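Local coordinates for CELL division protein FTSZ (Haloferax volcanii, PDB 4B46) that is a GTP-binding tubulin-like protein of the archaeal cytoskeleton that controls cell shape and is essential for forming the rod-shaped cells needed for efficient swimming, at residues S212-S216 and G330-I334; L274-A279 and V340-I344. One frame throughout, in Å; residues are numbered along the deposited sequence.

Contact 1: residues S212-S216 and G330-I334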
loop_
_atom_site.group_PDB
_atom_site.type_symbol
_atom_site.label_atom_id
_atom_site.label_comp_id
_atom_site.label_asym_id
_atom_site.label_seq_id
_atom_site.Cartn_x
_atom_site.Cartn_y
_atom_site.Cartn_z
ATOM N N SER A 212 20.523 11.165 9.907
ATOM C CA SER A 212 20.336 9.766 10.270
ATOM C C SER A 212 19.358 9.057 9.327
ATOM O O SER A 212 18.356 9.631 8.903
ATOM C CB SER A 212 19.872 9.644 11.724
ATOM O OG SER A 212 19.937 8.300 12.167
ATOM N N VAL A 213 19.667 7.803 9.014
ATOM C CA VAL A 213 18.934 7.032 8.019
ATOM C C VAL A 213 17.713 6.348 8.628
ATOM O O VAL A 213 17.774 5.832 9.741
ATOM C CB VAL A 213 19.863 5.982 7.359
ATOM C CG1 VAL A 213 19.102 5.121 6.350
ATOM C CG2 VAL A 213 21.047 6.670 6.695
ATOM N N VAL A 214 16.601 6.367 7.899
ATOM C CA VAL A 214 15.383 5.707 8.342
ATOM C C VAL A 214 15.574 4.204 8.278
ATOM O O VAL A 214 15.910 3.664 7.225
ATOM C CB VAL A 214 14.172 6.056 7.436
ATOM C CG1 VAL A 214 12.965 5.182 7.783
ATOM C CG2 VAL A 214 13.813 7.520 7.548
ATOM N N ASP A 215 15.348 3.519 9.392
ATOM C CA ASP A 215 15.404 2.062 9.371
ATOM C C ASP A 215 14.003 1.459 9.451
ATOM O O ASP A 215 13.030 2.170 9.691
ATOM C CB ASP A 215 16.332 1.518 10.467
ATOM C CG ASP A 215 15.972 2.016 11.845
ATOM O OD1 ASP A 215 14.771 2.113 12.165
ATOM O OD2 ASP A 215 16.898 2.314 12.623
ATOM N N SER A 216 13.913 0.151 9.237
ATOM C CA SER A 216 12.636 -0.559 9.264
ATOM C C SER A 216 11.910 -0.409 10.600
ATOM O O SER A 216 10.676 -0.351 10.646
ATOM C CB SER A 216 12.859 -2.046 8.969
ATOM O OG SER A 216 13.705 -2.206 7.847
ATOM N N GLY A 330 13.676 10.913 9.010
ATOM C CA GLY A 330 15.025 10.608 8.576
ATOM C C GLY A 330 15.126 10.652 7.071
ATOM O O GLY A 330 14.180 11.061 6.392
ATOM N N ASP A 331 16.265 10.232 6.533
ATOM C CA ASP A 331 16.393 10.191 5.081
ATOM C C ASP A 331 16.875 8.874 4.489
ATOM O O ASP A 331 17.360 7.991 5.198
ATOM C CB ASP A 331 17.256 11.347 4.569
ATOM C CG ASP A 331 18.610 11.392 5.217
ATOM O OD1 ASP A 331 19.188 10.314 5.486
ATOM O OD2 ASP A 331 19.091 12.515 5.458
ATOM N N TYR A 332 16.712 8.760 3.174
ATOM C CA TYR A 332 17.300 7.681 2.398
ATOM C C TYR A 332 18.327 8.292 1.461
ATOM O O TYR A 332 17.980 8.767 0.378
ATOM C CB TYR A 332 16.237 6.953 1.571
ATOM C CG TYR A 332 15.352 6.017 2.352
ATOM C CD1 TYR A 332 15.879 5.176 3.327
ATOM C CD2 TYR A 332 13.987 5.956 2.101
ATOM C CE1 TYR A 332 15.063 4.306 4.044
ATOM C CE2 TYR A 332 13.162 5.095 2.816
ATOM C CZ TYR A 332 13.705 4.273 3.783
ATOM O OH TYR A 332 12.888 3.413 4.477
ATOM N N PRO A 333 19.594 8.306 1.880
ATOM C CA PRO A 333 20.638 8.829 0.993
ATOM C C PRO A 333 20.825 7.930 -0.229
ATOM O O PRO A 333 21.083 6.738 -0.082
ATOM C CB PRO A 333 21.891 8.840 1.881
ATOM C CG PRO A 333 21.586 7.912 3.011
ATOM C CD PRO A 333 20.106 7.969 3.220
ATOM N N ILE A 334 20.679 8.505 -1.419
ATOM C CA ILE A 334 20.785 7.756 -2.668
ATOM C C ILE A 334 21.718 8.473 -3.629
ATOM O O ILE A 334 21.296 9.387 -4.338
ATOM C CB ILE A 334 19.413 7.606 -3.355
ATOM C CG1 ILE A 334 18.412 6.922 -2.426
ATOM C CG2 ILE A 334 19.542 6.823 -4.660
ATOM C CD1 ILE A 334 17.013 6.813 -3.015
#
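Gly330 and Val214 pack tightly: CG2 of Val214 lies 3.5 Å from Gly330 CA, shorter than usual van der Waals contact, and the methyl can settle there because Gly330 carries no side chain. Asp331 supplies both backbone hydrogen bonds. Asp331 N donates to Ser212 O (3.2 Å, 162° at the hydrogen), and Asp331 O receives Val214 N, also at 3.2 Å. One residue bonding through N and O to the two neighbours of Val213 is the pattern of a single parallel beta bridge. The same Asp331 O also receives a CA-H...O contact from Val213 CA (3.4 Å). Tyr332 reaches in obliquely with its ring, CE1 standing 3.9 Å from Val214 CB and 3.4 Å from Val214 O. Pro333 CD meets Val213 CG2 at 3.8 Å, the two side chains crossing at a slant; with CG1 of Val213 anti to the backbone N (chi1 178°), it is CG2 that faces the proline. The loop thus lines the outer side of strand 326-333, whose other side bonds to strand 294-301 through Leu297, Leu299 and Gly301. Tyr332 OH is hydrogen-bonded to Leu197 O of helix 179-198, and Asp215 OD1 N-caps helix 216-223 at Glu218 N.

Contact 2: residues L274-A279 and V340-I344; sequences LVRKAA and VAGVI
Helix 265-280 packs here against a face of the mixed beta-sheet, meeting strand 339-347 in the C-terminal domain of this tubulin-like chain. The axes of 274-279 and 340-344 approach to 7.6 Å and their N-to-C directions differ by 48°, so the helix runs diagonally over the strand. No hydrogen bond joins the segments, and they meet by van der Waals contact alone. The nearest CA atoms are those of Leu274 and Gly342, 5.8 Å apart.

At one end Leu274 reaches the strand with a single methyl. Leu274 CD1 extends anti to CA (chi2 -174°), which carries it to Val340 CG1 at 3.5 Å, the two side chains meeting at a slant. Leu274 CD1 also lies 3.6 Å from Val340 O. In the middle the short side chain of Ala278 faces the strand, and its CB rests 3.7 Å from Gly342 O.

At the other end the direction of reach reverses, and Ile344 extends from the strand to the helix. Its chain is stretched (chi2 176°), placing Ile344 CD1 3.6 Å from Ala279 CB and 4.1 Å from Ala278 CB. Ile344 CD1 also lies 3.5 Å from Val275 O, a carbonyl already engaged by the helical bond from Ala279 N, so a buried polar atom has its partner despite the apolar cover.

Ile318 of helix 308-322 touches both Val275 and Ile344, extending the apolar layer. On the opposite face of the strand, Val343 packs on Val196 and Leu197. Helices 265-280 and 308-322 thus cover one face of the C-terminal-domain sheet, while the other is backed by helix 179-198, the core helix that follows the GTPase domain in tubulin and FtsZ proteins.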
loop_
_atom_site.group_PDB
_atom_site.type_symbol
_atom_site.label_atom_id
_atom_site.label_comp_id
_atom_site.label_asym_id
_atom_site.label_seq_id
_atom_site.Cartn_x
_atom_site.Cartn_y
_atom_site.Cartn_z
ATOM N N LEU A 274 9.355 20.786 0.413
ATOM C CA LEU A 274 8.852 19.473 0.019
ATOM C C LEU A 274 7.957 18.875 1.100
ATOM O O LEU A 274 6.940 18.248 0.798
ATOM C CB LEU A 274 10.000 18.506 -0.253
ATOM C CG LEU A 274 10.690 18.493 -1.611
ATOM C CD1 LEU A 274 11.677 17.341 -1.624
ATOM C CD2 LEU A 274 9.685 18.364 -2.761
ATOM N N VAL A 275 8.356 19.063 2.355
ATOM C CA VAL A 275 7.595 18.568 3.493
ATOM C C VAL A 275 6.195 19.181 3.485
ATOM O O VAL A 275 5.190 18.470 3.589
ATOM C CB VAL A 275 8.321 18.865 4.836
ATOM C CG1 VAL A 275 7.431 18.552 6.017
ATOM C CG2 VAL A 275 9.614 18.064 4.938
ATOM N N ARG A 276 6.131 20.499 3.340
ATOM C CA ARG A 276 4.846 21.188 3.232
ATOM C C ARG A 276 4.017 20.715 2.035
ATOM O O ARG A 276 2.819 20.460 2.171
ATOM C CB ARG A 276 5.032 22.709 3.201
ATOM C CG ARG A 276 5.631 23.268 4.496
ATOM C CD ARG A 276 5.443 24.789 4.619
ATOM N NE ARG A 276 6.100 25.514 3.535
ATOM C CZ ARG A 276 7.393 25.820 3.529
ATOM N NH1 ARG A 276 8.158 25.465 4.551
ATOM N NH2 ARG A 276 7.920 26.476 2.505
ATOM N N LYS A 277 4.651 20.585 0.874
ATOM C CA LYS A 277 3.946 20.164 -0.338
ATOM C C LYS A 277 3.374 18.766 -0.191
ATOM O O LYS A 277 2.263 18.483 -0.660
ATOM C CB LYS A 277 4.867 20.220 -1.555
ATOM C CG LYS A 277 5.150 21.623 -2.040
ATOM C CD LYS A 277 6.394 21.662 -2.909
ATOM C CE LYS A 277 6.823 23.090 -3.200
ATOM N NZ LYS A 277 8.117 23.111 -3.929
ATOM N N ALA A 278 4.131 17.891 0.469
ATOM C CA ALA A 278 3.691 16.520 0.694
ATOM C C ALA A 278 2.531 16.468 1.683
ATOM O O ALA A 278 1.579 15.703 1.493
ATOM C CB ALA A 278 4.853 15.653 1.185
ATOM N N ALA A 279 2.600 17.285 2.732
ATOM C CA ALA A 279 1.567 17.246 3.764
ATOM C C ALA A 279 0.261 17.854 3.273
ATOM O O ALA A 279 -0.816 17.420 3.677
ATOM C CB ALA A 279 2.017 17.954 5.010
ATOM N N VAL A 340 14.804 14.760 -5.505
ATOM C CA VAL A 340 14.590 14.670 -4.071
ATOM C C VAL A 340 13.099 14.461 -3.832
ATOM O O VAL A 340 12.265 15.173 -4.394
ATOM C CB VAL A 340 15.086 15.921 -3.318
ATOM C CG1 VAL A 340 14.844 15.764 -1.822
ATOM C CG2 VAL A 340 16.566 16.154 -3.585
ATOM N N ALA A 341 12.761 13.467 -3.023
ATOM C CA ALA A 341 11.363 13.184 -2.731
ATOM C C ALA A 341 11.124 13.188 -1.229
ATOM O O ALA A 341 11.945 12.681 -0.459
ATOM C CB ALA A 341 10.959 11.847 -3.329
ATOM N N GLY A 342 10.005 13.775 -0.818
ATOM C CA GLY A 342 9.592 13.743 0.573
ATOM C C GLY A 342 8.310 12.949 0.720
ATOM O O GLY A 342 7.347 13.178 -0.017
ATOM N N VAL A 343 8.301 12.004 1.658
ATOM C CA VAL A 343 7.111 11.214 1.926
ATOM C C VAL A 343 6.714 11.386 3.376
ATOM O O VAL A 343 7.554 11.370 4.266
ATOM C CB VAL A 343 7.347 9.710 1.615
ATOM C CG1 VAL A 343 6.550 8.809 2.557
ATOM C CG2 VAL A 343 6.998 9.409 0.163
ATOM N N ILE A 344 5.427 11.559 3.619
ATOM C CA ILE A 344 4.931 11.566 4.981
ATOM C C ILE A 344 3.964 10.408 5.149
ATOM O O ILE A 344 2.988 10.294 4.414
ATOM C CB ILE A 344 4.226 12.890 5.318
ATOM C CG1 ILE A 344 5.194 14.070 5.090
ATOM C CG2 ILE A 344 3.735 12.867 6.758
ATOM C CD1 ILE A 344 4.566 15.437 5.293
#

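In the fold
Both contacts belong to the same mixed sheet, with centres 15 Å apart and no direct touch. Contact 1 engages strand 326-333, outermost on its side of the sheet within this chain, and is partly buried; contact 2 engages the interior strand 339-347, and all of its touching residues are buried. These strands follow each other in the chain, yet strand 294-301 lies between them in the sheet and bonds to both. The chemistry changes accordingly: contact 1 adds two backbone hydrogen bonds to its side-chain packing, whereas contact 2, on a strand whose backbone bonds to neighbours on both sides, has no hydrogen bond across it. Helix 179-198 borders both places.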